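Local structure of endo-1,4-beta-xylanase (3KST) at residues N152-A157 with Y201-S206. The protein probably hydrolyses glycosidic bonds in xylan-type plant polysaccharides as a calcium-binding, five-bladed beta-propeller enzyme of glycosyl hydrolase family 43. Sequence-based numbering, arbitrary orientation.
Sequences NVIWVA and YYLIYS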
ATOM      1  N   ASN A 152      15.613   4.426   3.520  1.00  9.91           N
ATOM      2  CA  ASN A 152      14.184   4.466   3.770  1.00  9.83           C
ATOM      3  C   ASN A 152      13.910   3.495   4.916  1.00  9.80           C
ATOM      4  O   ASN A 152      14.189   2.298   4.776  1.00 10.69           O
ATOM      5  CB  ASN A 152      13.367   4.022   2.555  1.00  8.86           C
ATOM      6  CG  ASN A 152      13.421   4.986   1.390  1.00  9.96           C
ATOM      7  OD1 ASN A 152      14.259   5.895   1.298  1.00 10.35           O
ATOM      8  ND2 ASN A 152      12.486   4.788   0.469  1.00  8.90           N
ATOM      9  N   VAL A 153      13.389   4.022   6.032  1.00  9.91           N
ATOM     10  CA  VAL A 153      13.041   3.239   7.238  1.00  9.92           C
ATOM     11  C   VAL A 153      11.570   3.399   7.580  1.00 10.46           C
ATOM     12  O   VAL A 153      11.031   4.510   7.565  1.00 10.26           O
ATOM     13  CB  VAL A 153      13.928   3.675   8.421  1.00  8.93           C
ATOM     14  CG1 VAL A 153      13.602   2.881   9.706  1.00  9.36           C
ATOM     15  CG2 VAL A 153      15.367   3.483   8.038  1.00  9.16           C
ATOM     16  N   ILE A 154      10.915   2.278   7.870  1.00  9.43           N
ATOM     17  CA  ILE A 154       9.529   2.263   8.267  1.00  9.30           C
ATOM     18  C   ILE A 154       9.406   2.606   9.760  1.00  9.37           C
ATOM     19  O   ILE A 154       9.987   1.938  10.620  1.00 10.02           O
ATOM     20  CB  ILE A 154       8.850   0.907   7.977  1.00  9.13           C
ATOM     21  CG1 ILE A 154       8.891   0.652   6.461  1.00  9.24           C
ATOM     22  CG2 ILE A 154       7.383   0.937   8.500  1.00  8.82           C
ATOM     23  CD1 ILE A 154       8.346  -0.722   6.015  1.00  6.50           C
ATOM     24  N   TRP A 155       8.673   3.676  10.013  1.00 10.10           N
ATOM     25  CA  TRP A 155       8.345   4.177  11.354  1.00  9.54           C
ATOM     26  C   TRP A 155       6.856   4.016  11.620  1.00  9.06           C
ATOM     27  O   TRP A 155       6.063   3.749  10.718  1.00  9.20           O
ATOM     28  CB  TRP A 155       8.735   5.663  11.453  1.00  9.15           C
ATOM     29  CG  TRP A 155      10.197   5.864  11.598  1.00 10.04           C
ATOM     30  CD1 TRP A 155      11.145   5.745  10.634  1.00 10.63           C
ATOM     31  CD2 TRP A 155      10.882   6.175  12.795  1.00  8.93           C
ATOM     32  NE1 TRP A 155      12.392   6.000  11.144  1.00 10.48           N
ATOM     33  CE2 TRP A 155      12.259   6.273  12.478  1.00  9.95           C
ATOM     34  CE3 TRP A 155      10.466   6.423  14.106  1.00 10.93           C
ATOM     35  CZ2 TRP A 155      13.234   6.584  13.443  1.00  9.76           C
ATOM     36  CZ3 TRP A 155      11.423   6.723  15.063  1.00  8.63           C
ATOM     37  CH2 TRP A 155      12.795   6.764  14.729  1.00  6.96           C
ATOM     38  N   VAL A 156       6.464   4.165  12.877  1.00  9.15           N
ATOM     39  CA  VAL A 156       5.066   4.194  13.254  1.00  8.53           C
ATOM     40  C   VAL A 156       4.888   5.271  14.312  1.00  9.56           C
ATOM     41  O   VAL A 156       5.864   5.602  15.023  1.00  9.85           O
ATOM     42  CB  VAL A 156       4.602   2.820  13.808  1.00  8.56           C
ATOM     43  CG1 VAL A 156       5.393   2.479  15.124  1.00  7.64           C
ATOM     44  CG2 VAL A 156       3.057   2.771  14.008  1.00  8.56           C
ATOM     45  N   ALA A 157       3.682   5.841  14.346  1.00  9.76           N
ATOM     46  CA  ALA A 157       3.255   6.757  15.404  1.00 10.64           C
ATOM     47  C   ALA A 157       1.747   6.634  15.568  1.00 10.95           C
ATOM     48  O   ALA A 157       1.056   6.334  14.634  1.00 10.40           O
ATOM     49  CB  ALA A 157       3.605   8.183  15.067  1.00  9.82           C
ATOM     50  N   TYR A 201       0.851  -8.934  15.655  1.00 11.41           N
ATOM     51  CA  TYR A 201       0.820  -7.847  14.656  1.00 11.16           C
ATOM     52  C   TYR A 201       1.862  -8.174  13.601  1.00 10.94           C
ATOM     53  O   TYR A 201       3.033  -8.398  13.949  1.00 10.10           O
ATOM     54  CB  TYR A 201       1.143  -6.504  15.304  1.00 10.60           C
ATOM     55  CG  TYR A 201       0.134  -6.129  16.370  1.00 11.99           C
ATOM     56  CD1 TYR A 201       0.305  -6.543  17.696  1.00 12.02           C
ATOM     57  CD2 TYR A 201      -0.997  -5.375  16.059  1.00 10.33           C
ATOM     58  CE1 TYR A 201      -0.633  -6.210  18.695  1.00 10.72           C
ATOM     59  CE2 TYR A 201      -1.935  -5.036  17.046  1.00 11.95           C
ATOM     60  CZ  TYR A 201      -1.729  -5.454  18.370  1.00 11.32           C
ATOM     61  OH  TYR A 201      -2.615  -5.136  19.378  1.00 12.77           O
ATOM     62  N   TYR A 202       1.420  -8.240  12.337  1.00 10.26           N
ATOM     63  CA  TYR A 202       2.236  -8.566  11.173  1.00 10.14           C
ATOM     64  C   TYR A 202       2.448  -7.326  10.343  1.00  9.83           C
ATOM     65  O   TYR A 202       1.451  -6.716   9.890  1.00 10.10           O
ATOM     66  CB  TYR A 202       1.520  -9.603  10.290  1.00  9.97           C
ATOM     67  CG  TYR A 202       1.332 -10.927  10.963  1.00 10.72           C
ATOM     68  CD1 TYR A 202       0.279 -11.131  11.856  1.00 10.06           C
ATOM     69  CD2 TYR A 202       2.213 -11.999  10.710  1.00 11.27           C
ATOM     70  CE1 TYR A 202       0.116 -12.351  12.475  1.00 10.29           C
ATOM     71  CE2 TYR A 202       2.072 -13.203  11.333  1.00 12.35           C
ATOM     72  CZ  TYR A 202       1.006 -13.385  12.214  1.00 11.70           C
ATOM     73  OH  TYR A 202       0.834 -14.568  12.855  1.00 13.42           O
ATOM     74  N   LEU A 203       3.718  -6.936  10.192  1.00  9.35           N
ATOM     75  CA  LEU A 203       4.110  -5.780   9.392  0.50  9.80           C
ATOM     76  C   LEU A 203       4.711  -6.337   8.108  1.00  9.87           C
ATOM     77  O   LEU A 203       5.803  -6.931   8.131  1.00  9.81           O
ATOM     78  CB  LEU A 203       5.092  -4.890  10.156  0.50  9.37           C
ATOM     79  CG  LEU A 203       5.508  -3.529   9.580  0.50 10.77           C
ATOM     80  CD1 LEU A 203       6.246  -2.718  10.671  0.50  9.99           C
ATOM     81  CD2 LEU A 203       6.346  -3.596   8.324  0.50 11.59           C
ATOM     82  N   ILE A 204       3.982  -6.153   6.998  1.00 10.62           N
ATOM     83  CA  ILE A 204       4.350  -6.652   5.677  1.00 10.41           C
ATOM     84  C   ILE A 204       4.915  -5.451   4.864  1.00 10.44           C
ATOM     85  O   ILE A 204       4.262  -4.380   4.727  1.00  9.55           O
ATOM     86  CB  ILE A 204       3.111  -7.338   5.016  1.00 10.68           C
ATOM     87  CG1 ILE A 204       2.427  -8.319   5.999  1.00 10.72           C
ATOM     88  CG2 ILE A 204       3.549  -8.033   3.755  1.00 10.27           C
ATOM     89  CD1 ILE A 204       0.944  -8.510   5.769  1.00 14.97           C
ATOM     90  N   TYR A 205       6.135  -5.608   4.355  1.00  8.69           N
ATOM     91  CA  TYR A 205       6.857  -4.507   3.727  1.00  8.84           C
ATOM     92  C   TYR A 205       7.642  -4.920   2.506  1.00  8.74           C
ATOM     93  O   TYR A 205       7.857  -6.131   2.282  1.00  8.99           O
ATOM     94  CB  TYR A 205       7.828  -3.895   4.786  1.00  9.32           C
ATOM     95  CG  TYR A 205       8.918  -4.858   5.227  1.00  9.94           C
ATOM     96  CD1 TYR A 205       8.725  -5.724   6.316  1.00  8.81           C
ATOM     97  CD2 TYR A 205      10.146  -4.915   4.542  1.00  9.99           C
ATOM     98  CE1 TYR A 205       9.745  -6.642   6.703  1.00 10.03           C
ATOM     99  CE2 TYR A 205      11.164  -5.839   4.919  1.00  8.11           C
ATOM    100  CZ  TYR A 205      10.948  -6.676   6.014  1.00 10.47           C
ATOM    101  OH  TYR A 205      11.901  -7.598   6.392  1.00  9.18           O
ATOM    102  N   SER A 206       8.093  -3.915   1.760  1.00  9.10           N
ATOM    103  CA  SER A 206       8.963  -4.121   0.596  1.00  9.04           C
ATOM    104  C   SER A 206      10.382  -3.587   0.858  1.00  9.68           C
ATOM    105  O   SER A 206      10.562  -2.621   1.598  1.00 10.04           O
ATOM    106  CB  SER A 206       8.372  -3.445  -0.643  1.00  8.53           C
ATOM    107  OG  SER A 206       7.063  -3.902  -0.943  1.00  9.91           O
TER
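Ile154 reaches across to strand 200-207 with one methyl: its CD1 sits 3.4 Å from CB of Tyr205. No hydrogen bond joins the two segments, and only carbon atoms meet. The nearest CA atoms, those of Ile154 and Tyr205, are 8.6 Å apart, too far for the backbones to pair as neighbouring strands. Ile154 gets across because CG1 stands anti to the carbonyl carbon (chi1 -62°) and the chain runs on extended to CD1 (chi2 175°). Tyr205 is met chiefly at CB, with CD1 of Ile154 oblique to the start of the ring; chi1 of 65° tucks CG in over the main chain, flanked by N and C, and the far end leads away to a phenol OH hydrogen-bonded to OE2 of Glu182. Leu203 has two conformers; in one, CD2 lies 4.2 Å from CD1 of Ile154, a doubtful touch. Further out, the backbones of Cys174 and Ile154 are hydrogen-bonded. Close by is Glu190, the predicted proton donor, its side chain about 5 Å from that of Ile154; ND2 of Asn152 donates to its OE1. Ser206 OG accepts a hydrogen bond from the backbone N of His251, a calcium ligand. Strand 152-158 lies inside one four-stranded antiparallel propeller blade, between 141-148 and 172-175, and the contact packs it against strand 200-207 of the next blade, held between 189-197 and 216-222.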